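PDB 5WQ3: cytokinin riboside 5'-monophosphate phosphoribohydrolase from Corynebacterium glutamicum, which is an enzyme of the LOG-like family in the SLOG clan, with a Rossmann-like alpha/beta fold. Local coordinates for residues E94-A99 with K240-A245. Residues are numbered along the deposited sequence; the frame is centred on the assembly and turned at random.
Sequences EKLVAA and KFIVDA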
loop_
_atom_site.group_PDB
_atom_site.type_symbol
_atom_site.label_atom_id
_atom_site.label_comp_id
_atom_site.label_asym_id
_atom_site.label_seq_id
_atom_site.Cartn_x
_atom_site.Cartn_y
_atom_site.Cartn_z
ATOM N N GLU C 94 -0.451 -51.197 -43.579
ATOM C CA GLU C 94 -0.969 -51.236 -44.960
ATOM C C GLU C 94 -0.881 -52.657 -45.568
ATOM O O GLU C 94 -1.854 -53.154 -46.134
ATOM C CB GLU C 94 -0.212 -50.237 -45.830
ATOM C CG GLU C 94 -0.845 -50.007 -47.201
ATOM C CD GLU C 94 -0.311 -50.939 -48.286
ATOM O OE1 GLU C 94 -1.120 -51.730 -48.863
ATOM O OE2 GLU C 94 0.922 -50.864 -48.559
ATOM N N LYS C 95 0.269 -53.314 -45.443
ATOM C CA LYS C 95 0.493 -54.645 -46.033
ATOM C C LYS C 95 -0.288 -55.728 -45.321
ATOM O O LYS C 95 -0.703 -56.694 -45.930
ATOM C CB LYS C 95 1.980 -54.980 -45.924
ATOM C CG LYS C 95 2.862 -54.088 -46.825
ATOM C CD LYS C 95 4.331 -54.289 -46.555
ATOM C CE LYS C 95 5.252 -53.345 -47.351
ATOM N NZ LYS C 95 5.042 -53.518 -48.795
ATOM N N LEU C 96 -0.443 -55.599 -44.002
ATOM C CA LEU C 96 -1.284 -56.550 -43.285
ATOM C C LEU C 96 -2.722 -56.487 -43.794
ATOM O O LEU C 96 -3.367 -57.491 -43.924
ATOM C CB LEU C 96 -1.242 -56.323 -41.750
ATOM C CG LEU C 96 0.070 -56.761 -41.138
ATOM C CD1 LEU C 96 0.216 -56.245 -39.713
ATOM C CD2 LEU C 96 0.134 -58.283 -41.196
ATOM N N VAL C 97 -3.208 -55.294 -44.095
ATOM C CA VAL C 97 -4.614 -55.149 -44.519
ATOM C C VAL C 97 -4.781 -55.671 -45.945
ATOM O O VAL C 97 -5.789 -56.223 -46.247
ATOM C CB VAL C 97 -5.051 -53.700 -44.496
ATOM C CG1 VAL C 97 -6.313 -53.467 -45.375
ATOM C CG2 VAL C 97 -5.315 -53.306 -43.065
ATOM N N ALA C 98 -3.741 -55.542 -46.769
ATOM C CA ALA C 98 -3.716 -56.108 -48.143
ATOM C C ALA C 98 -3.676 -57.623 -48.064
ATOM O O ALA C 98 -4.049 -58.293 -49.008
ATOM C CB ALA C 98 -2.510 -55.565 -48.905
ATOM N N ALA C 99 -3.198 -58.194 -46.958
ATOM C CA ALA C 99 -3.292 -59.620 -46.772
ATOM C C ALA C 99 -4.553 -60.031 -46.058
ATOM O O ALA C 99 -4.620 -61.154 -45.634
ATOM C CB ALA C 99 -2.081 -60.211 -46.059
ATOM N N LYS C 240 4.265 -62.327 -45.486
ATOM C CA LYS C 240 4.343 -63.672 -46.060
ATOM C C LYS C 240 4.647 -64.786 -45.072
ATOM O O LYS C 240 4.112 -65.864 -45.223
ATOM C CB LYS C 240 5.409 -63.725 -47.206
ATOM C CG LYS C 240 5.288 -64.978 -48.057
ATOM C CD LYS C 240 6.421 -65.087 -49.117
ATOM C CE LYS C 240 6.059 -66.129 -50.197
ATOM N NZ LYS C 240 6.041 -67.503 -49.646
ATOM N N PHE C 241 5.495 -64.549 -44.067
ATOM C CA PHE C 241 5.746 -65.541 -43.049
ATOM C C PHE C 241 4.414 -65.852 -42.318
ATOM O O PHE C 241 4.080 -66.952 -42.063
ATOM C CB PHE C 241 6.740 -64.969 -42.097
ATOM C CG PHE C 241 7.169 -65.902 -41.014
ATOM C CD1 PHE C 241 8.166 -66.842 -41.227
ATOM C CD2 PHE C 241 6.598 -65.786 -39.737
ATOM C CE1 PHE C 241 8.595 -67.681 -40.191
ATOM C CE2 PHE C 241 7.013 -66.584 -38.722
ATOM C CZ PHE C 241 8.029 -67.537 -38.924
ATOM N N ILE C 242 3.678 -64.837 -42.042
ATOM C CA ILE C 242 2.358 -64.971 -41.343
ATOM C C ILE C 242 1.321 -65.692 -42.194
ATOM O O ILE C 242 0.740 -66.706 -41.784
ATOM C CB ILE C 242 1.889 -63.575 -40.906
ATOM C CG1 ILE C 242 2.918 -63.013 -39.926
ATOM C CG2 ILE C 242 0.479 -63.604 -40.221
ATOM C CD1 ILE C 242 2.647 -61.583 -39.499
ATOM N N VAL C 243 1.111 -65.205 -43.398
ATOM C CA VAL C 243 0.248 -65.886 -44.366
ATOM C C VAL C 243 0.555 -67.379 -44.522
ATOM O O VAL C 243 -0.342 -68.251 -44.432
ATOM C CB VAL C 243 0.327 -65.195 -45.750
ATOM C CG1 VAL C 243 -0.318 -66.082 -46.817
ATOM C CG2 VAL C 243 -0.283 -63.816 -45.667
ATOM N N ASP C 244 1.842 -67.673 -44.748
ATOM C CA ASP C 244 2.264 -69.019 -44.921
ATOM C C ASP C 244 2.062 -69.827 -43.654
ATOM O O ASP C 244 1.651 -70.983 -43.711
ATOM C CB ASP C 244 3.769 -69.102 -45.313
ATOM C CG ASP C 244 3.995 -68.712 -46.736
ATOM O OD1 ASP C 244 2.965 -68.455 -47.427
ATOM O OD2 ASP C 244 5.185 -68.576 -47.175
ATOM N N ALA C 245 2.353 -69.241 -42.504
ATOM C CA ALA C 245 2.140 -69.966 -41.261
ATOM C C ALA C 245 0.647 -70.292 -41.045
ATOM O O ALA C 245 0.328 -71.273 -40.394
ATOM C CB ALA C 245 2.643 -69.152 -40.094
#
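Lys240 NZ donates to the syn lone pair of Asp244 OD2 at 2.8 Å, an i to i+4 salt bridge on helix 235-246, whose apolar residues Ile242 and Val243 meet Leu96 of helix 84-98 and Ala99 just after it. No hydrogen bond joins the two segments, and their shared surface is small, 94 Å² counting both sides. Ala99 CB, directed at helix 235-246, touches Val243 CG2 at 4.0 Å. Val243 has CG1 anti to its backbone N (chi1 167°), and it is the other branch, CG2, lying beside that N, which makes the touch. Deeper in, the two longer side chains bridge a wider gap between backbones, with CA atoms 9.4 Å apart for Leu96 and Ile242: the Leu96 CD2 branch just reaches the Ile242 CD1 methyl, at 4.5 Å. Val239 fills in against both Leu96 and Ala99, and Lys95 NZ reaches across to Asp236 OD1, near the start of helix 235-246, in a salt bridge. Leu96 also rests on Val71 and Val73 of strand 70-74, while Ile242 packs on Tyr101 and Ala165. Loose apolar packing thus joins two helices packed side by side against the parallel sheet, as expected of a Rossmann-like alpha/beta fold.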